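Local coordinates for protein LupI (Flavobacterium sp. YS-80-122, PDB 6IY4) that probably inhibits metalloendopeptidases and, in its marine bacterium, is the inhibitor of a cold-adapted protease, at residues L43-G56 against L59-L72. Residues are numbered along the deposited sequence; the frame is centred on the assembly and turned at random.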
loop_
_atom_site.group_PDB
_atom_site.type_symbol
_atom_site.label_atom_id
_atom_site.label_comp_id
_atom_site.label_asym_id
_atom_site.label_seq_id
_atom_site.Cartn_x
_atom_site.Cartn_y
_atom_site.Cartn_z
ATOM N N LEU A 43 -9.293 0.736 -4.268
ATOM C CA LEU A 43 -9.603 1.458 -3.018
ATOM C C LEU A 43 -10.591 2.584 -3.340
ATOM O O LEU A 43 -10.429 3.220 -4.411
ATOM C CB LEU A 43 -8.293 2.011 -2.435
ATOM C CG LEU A 43 -7.213 0.996 -2.075
ATOM C CD1 LEU A 43 -5.951 1.692 -1.624
ATOM C CD2 LEU A 43 -7.692 0.007 -1.029
ATOM N N GLY A 44 -11.473 2.855 -2.389
ATOM C CA GLY A 44 -12.421 3.990 -2.452
ATOM C C GLY A 44 -11.716 5.332 -2.429
ATOM O O GLY A 44 -12.148 6.273 -3.112
ATOM N N ARG A 45 -10.611 5.404 -1.694
ATOM C CA ARG A 45 -9.845 6.644 -1.471
ATOM C C ARG A 45 -8.462 6.419 -2.047
ATOM O O ARG A 45 -7.826 5.494 -1.583
ATOM C CB ARG A 45 -9.837 6.931 0.026
ATOM C CG ARG A 45 -9.351 8.335 0.332
ATOM C CD ARG A 45 -9.108 8.550 1.809
ATOM N NE ARG A 45 -10.342 8.349 2.557
ATOM C CZ ARG A 45 -11.391 9.180 2.545
ATOM N NH1 ARG A 45 -11.394 10.282 1.798
ATOM N NH2 ARG A 45 -12.440 8.905 3.307
ATOM N N THR A 46 -8.046 7.171 -3.052
ATOM C CA THR A 46 -6.710 7.038 -3.654
ATOM C C THR A 46 -5.658 7.581 -2.680
ATOM O O THR A 46 -5.768 8.702 -2.230
ATOM C CB THR A 46 -6.642 7.803 -4.971
ATOM O OG1 THR A 46 -7.545 7.138 -5.862
ATOM C CG2 THR A 46 -5.249 7.804 -5.543
ATOM N N PRO A 47 -4.604 6.816 -2.322
ATOM C CA PRO A 47 -3.609 7.295 -1.377
ATOM C C PRO A 47 -2.643 8.332 -1.955
ATOM O O PRO A 47 -2.290 8.207 -3.156
ATOM C CB PRO A 47 -2.779 6.034 -1.067
ATOM C CG PRO A 47 -3.510 4.884 -1.665
ATOM C CD PRO A 47 -4.347 5.440 -2.784
ATOM N N THR A 48 -2.303 9.345 -1.169
ATOM C CA THR A 48 -1.293 10.363 -1.555
ATOM C C THR A 48 -0.090 10.274 -0.630
ATOM O O THR A 48 0.990 10.742 -1.044
ATOM C CB THR A 48 -1.887 11.780 -1.566
ATOM O OG1 THR A 48 -2.397 12.085 -0.268
ATOM C CG2 THR A 48 -2.983 11.918 -2.599
ATOM N N THR A 49 -0.232 9.768 0.603
ATOM C CA THR A 49 0.906 9.588 1.505
ATOM C C THR A 49 0.768 8.261 2.248
ATOM O O THR A 49 -0.228 7.556 2.080
ATOM C CB THR A 49 1.092 10.730 2.491
ATOM O OG1 THR A 49 -0.023 10.789 3.391
ATOM C CG2 THR A 49 1.222 12.065 1.784
ATOM N N TRP A 50 1.823 7.908 2.951
ATOM C CA TRP A 50 1.837 6.662 3.737
ATOM C C TRP A 50 2.563 6.896 5.042
ATOM O O TRP A 50 3.387 7.779 5.137
ATOM C CB TRP A 50 2.425 5.513 2.914
ATOM C CG TRP A 50 3.808 5.761 2.400
ATOM C CD1 TRP A 50 4.178 6.314 1.210
ATOM C CD2 TRP A 50 5.029 5.386 3.069
ATOM N NE1 TRP A 50 5.534 6.336 1.109
ATOM C CE2 TRP A 50 6.089 5.763 2.226
ATOM C CE3 TRP A 50 5.333 4.797 4.303
ATOM C CZ2 TRP A 50 7.426 5.552 2.565
ATOM C CZ3 TRP A 50 6.657 4.556 4.632
ATOM C CH2 TRP A 50 7.695 4.946 3.782
ATOM N N SER A 51 2.309 6.016 6.009
ATOM C CA SER A 51 2.972 6.101 7.319
ATOM C C SER A 51 3.063 4.724 7.927
ATOM O O SER A 51 2.061 4.034 8.072
ATOM C CB SER A 51 2.224 7.027 8.230
ATOM O OG SER A 51 2.988 7.270 9.398
ATOM N N PRO A 52 4.259 4.300 8.346
ATOM C CA PRO A 52 4.397 2.995 8.973
ATOM C C PRO A 52 3.837 3.051 10.390
ATOM O O PRO A 52 3.811 4.117 10.987
ATOM C CB PRO A 52 5.904 2.724 9.004
ATOM C CG PRO A 52 6.565 3.992 8.579
ATOM C CD PRO A 52 5.525 5.028 8.238
ATOM N N THR A 53 3.420 1.905 10.895
ATOM C CA THR A 53 2.962 1.730 12.291
ATOM C C THR A 53 3.763 0.573 12.836
ATOM O O THR A 53 4.469 -0.117 12.105
ATOM C CB THR A 53 1.456 1.477 12.348
ATOM O OG1 THR A 53 1.280 0.119 11.924
ATOM C CG2 THR A 53 0.671 2.468 11.511
ATOM N N PRO A 54 3.674 0.302 14.151
ATOM C CA PRO A 54 4.489 -0.755 14.725
ATOM C C PRO A 54 4.248 -2.129 14.092
ATOM O O PRO A 54 5.151 -2.934 14.058
ATOM C CB PRO A 54 4.059 -0.686 16.193
ATOM C CG PRO A 54 3.713 0.767 16.374
ATOM C CD PRO A 54 2.868 1.014 15.141
ATOM N N ASP A 55 3.042 -2.356 13.587
ATOM C CA ASP A 55 2.565 -3.675 13.134
ATOM C C ASP A 55 2.003 -3.601 11.722
ATOM O O ASP A 55 1.295 -4.540 11.347
ATOM C CB ASP A 55 1.466 -4.183 14.064
ATOM C CG ASP A 55 0.271 -3.241 14.196
ATOM O OD1 ASP A 55 0.344 -2.107 13.713
ATOM O OD2 ASP A 55 -0.736 -3.701 14.729
ATOM N N GLY A 56 2.279 -2.517 10.993
ATOM C CA GLY A 56 1.579 -2.381 9.714
ATOM C C GLY A 56 1.875 -1.053 9.062
ATOM O O GLY A 56 2.961 -0.459 9.298
ATOM N N LEU A 59 -1.981 3.732 4.424
ATOM C CA LEU A 59 -2.087 4.502 3.177
ATOM C C LEU A 59 -3.118 5.590 3.454
ATOM O O LEU A 59 -4.191 5.270 3.989
ATOM C CB LEU A 59 -2.543 3.606 2.037
ATOM C CG LEU A 59 -1.754 2.314 1.808
ATOM C CD1 LEU A 59 -2.272 1.624 0.571
ATOM C CD2 LEU A 59 -0.260 2.595 1.715
ATOM N N ILE A 60 -2.780 6.828 3.122
ATOM C CA ILE A 60 -3.560 8.003 3.578
ATOM C C ILE A 60 -3.980 8.800 2.354
ATOM O O ILE A 60 -3.138 9.028 1.506
ATOM C CB ILE A 60 -2.704 8.798 4.557
ATOM C CG1 ILE A 60 -2.309 7.912 5.749
ATOM C CG2 ILE A 60 -3.461 10.018 5.048
ATOM C CD1 ILE A 60 -1.295 8.546 6.688
ATOM N N GLY A 61 -5.222 9.274 2.346
ATOM C CA GLY A 61 -5.760 10.032 1.210
ATOM C C GLY A 61 -5.420 11.497 1.317
ATOM O O GLY A 61 -4.750 11.945 2.265
ATOM N N LYS A 62 -5.863 12.278 0.330
ATOM C CA LYS A 62 -5.391 13.671 0.208
ATOM C C LYS A 62 -5.861 14.511 1.402
ATOM O O LYS A 62 -5.180 15.500 1.732
ATOM C CB LYS A 62 -5.877 14.312 -1.099
ATOM C CG LYS A 62 -5.215 15.650 -1.393
ATOM C CD LYS A 62 -5.645 16.308 -2.694
ATOM C CE LYS A 62 -5.511 15.405 -3.903
ATOM N NZ LYS A 62 -5.176 16.184 -5.121
ATOM N N ASP A 63 -6.947 14.116 2.049
ATOM C CA ASP A 63 -7.571 14.916 3.130
ATOM C C ASP A 63 -7.057 14.442 4.467
ATOM O O ASP A 63 -7.478 14.987 5.498
ATOM C CB ASP A 63 -9.079 14.764 3.052
ATOM C CG ASP A 63 -9.536 13.366 3.393
ATOM O OD1 ASP A 63 -8.757 12.413 3.159
ATOM O OD2 ASP A 63 -10.666 13.248 3.891
ATOM N N GLY A 64 -6.165 13.465 4.459
ATOM C CA GLY A 64 -5.524 13.020 5.696
ATOM C C GLY A 64 -6.281 11.865 6.284
ATOM O O GLY A 64 -5.811 11.366 7.305
ATOM N N SER A 65 -7.323 11.366 5.603
ATOM C CA SER A 65 -8.119 10.217 6.101
ATOM C C SER A 65 -7.555 8.895 5.573
ATOM O O SER A 65 -6.785 8.877 4.629
ATOM C CB SER A 65 -9.555 10.317 5.749
ATOM O OG SER A 65 -9.721 9.888 4.428
ATOM N N GLN A 66 -7.892 7.819 6.257
ATOM C CA GLN A 66 -7.343 6.484 5.969
ATOM C C GLN A 66 -7.877 6.014 4.621
ATOM O O GLN A 66 -9.094 5.910 4.420
ATOM C CB GLN A 66 -7.691 5.520 7.104
ATOM C CG GLN A 66 -7.218 4.085 6.897
ATOM C CD GLN A 66 -7.373 3.278 8.163
ATOM O OE1 GLN A 66 -7.714 2.093 8.158
ATOM N NE2 GLN A 66 -7.087 3.935 9.260
ATOM N N SER A 67 -6.962 5.663 3.721
ATOM C CA SER A 67 -7.298 4.901 2.503
ATOM C C SER A 67 -7.272 3.394 2.809
ATOM O O SER A 67 -8.172 2.639 2.344
ATOM C CB SER A 67 -6.377 5.263 1.356
ATOM O OG SER A 67 -6.525 4.276 0.359
ATOM N N LEU A 68 -6.289 2.940 3.601
ATOM C CA LEU A 68 -6.241 1.512 4.001
ATOM C C LEU A 68 -5.197 1.365 5.099
ATOM O O LEU A 68 -4.146 2.012 5.045
ATOM C CB LEU A 68 -5.877 0.636 2.811
ATOM C CG LEU A 68 -6.083 -0.860 3.005
ATOM C CD1 LEU A 68 -7.552 -1.182 3.126
ATOM C CD2 LEU A 68 -5.442 -1.648 1.866
ATOM N N PHE A 69 -5.445 0.459 6.013
ATOM C CA PHE A 69 -4.454 -0.065 6.962
ATOM C C PHE A 69 -4.104 -1.471 6.504
ATOM O O PHE A 69 -5.022 -2.295 6.313
ATOM C CB PHE A 69 -4.976 -0.095 8.396
ATOM C CG PHE A 69 -3.994 -0.777 9.318
ATOM C CD1 PHE A 69 -2.805 -0.157 9.669
ATOM C CD2 PHE A 69 -4.241 -2.046 9.782
ATOM C CE1 PHE A 69 -1.899 -0.777 10.498
ATOM C CE2 PHE A 69 -3.329 -2.671 10.606
ATOM C CZ PHE A 69 -2.173 -2.039 10.956
ATOM N N LEU A 70 -2.812 -1.758 6.384
ATOM C CA LEU A 70 -2.340 -3.126 6.051
ATOM C C LEU A 70 -1.498 -3.660 7.206
ATOM O O LEU A 70 -0.651 -2.937 7.727
ATOM C CB LEU A 70 -1.499 -3.132 4.778
ATOM C CG LEU A 70 -2.167 -2.523 3.540
ATOM C CD1 LEU A 70 -1.886 -1.035 3.340
ATOM C CD2 LEU A 70 -1.759 -3.284 2.279
ATOM N N GLU A 71 -1.713 -4.910 7.524
ATOM C CA GLU A 71 -0.915 -5.600 8.565
ATOM C C GLU A 71 0.398 -6.085 7.956
ATOM O O GLU A 71 0.399 -6.645 6.867
ATOM C CB GLU A 71 -1.788 -6.729 9.097
ATOM C CG GLU A 71 -1.223 -7.546 10.220
ATOM C CD GLU A 71 -2.280 -8.497 10.780
ATOM O OE1 GLU A 71 -3.302 -8.756 10.076
ATOM O OE2 GLU A 71 -2.096 -8.959 11.934
ATOM N N LEU A 72 1.473 -5.978 8.721
ATOM C CA LEU A 72 2.787 -6.560 8.400
ATOM C C LEU A 72 2.663 -8.058 8.570
ATOM O O LEU A 72 2.188 -8.486 9.667
ATOM C CB LEU A 72 3.806 -5.980 9.371
ATOM C CG LEU A 72 5.245 -6.409 9.159
ATOM C CD1 LEU A 72 5.736 -6.158 7.760
ATOM C CD2 LEU A 72 6.096 -5.689 10.190
HETATM O O HOH W 1 -10.097 3.408 0.479
HETATM O O HOH W 2 -2.083 12.375 2.540
#
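The antiparallel hairpin of strands 49-53 and 56-60 opens on a classic beta bulge, where T48 and T49 both face I60. I60 O accepts from T48 N at 2.8 Å and from T49 N in a nearly straight bond (177°), while I60 N returns a bond to T49 O. The bulge threonines send OG1 to a shared water, which donates to G61 O; each hydroxyl can either give a proton to the water or take one from it. On the face carrying W50 and L59, L59 CD2 meets W50 CB, and L59 CB also lies 3.9 Å from CB of the P47 ring just before the strand; the W50 indole leads away, its NE1 bonded to T31 O and its ring meeting that of F32. This hairpin forms one end of the antiparallel sheet of the Inh fold, with strand 66-74 next in order. There S67 turns OG anti to its own N (chi1 165°), donating to R45 O at 2.6 Å. R45 bends at chi3, and its NE makes a weak bond to Q66 O, in the guanidinium plane; D63 adds only a long, out-of-plane salt bridge. At the type I turn 53-56, T53 OG1 donates to D55 OD1 (3.0 Å) and lies at the F69 ring edge, 3.6 Å from CE1. A valine at T53 would probably leave D55 OD1 without this donor and its carboxylate freer to turn. G56 suits its place because a side chain would strike F69 and L70 O.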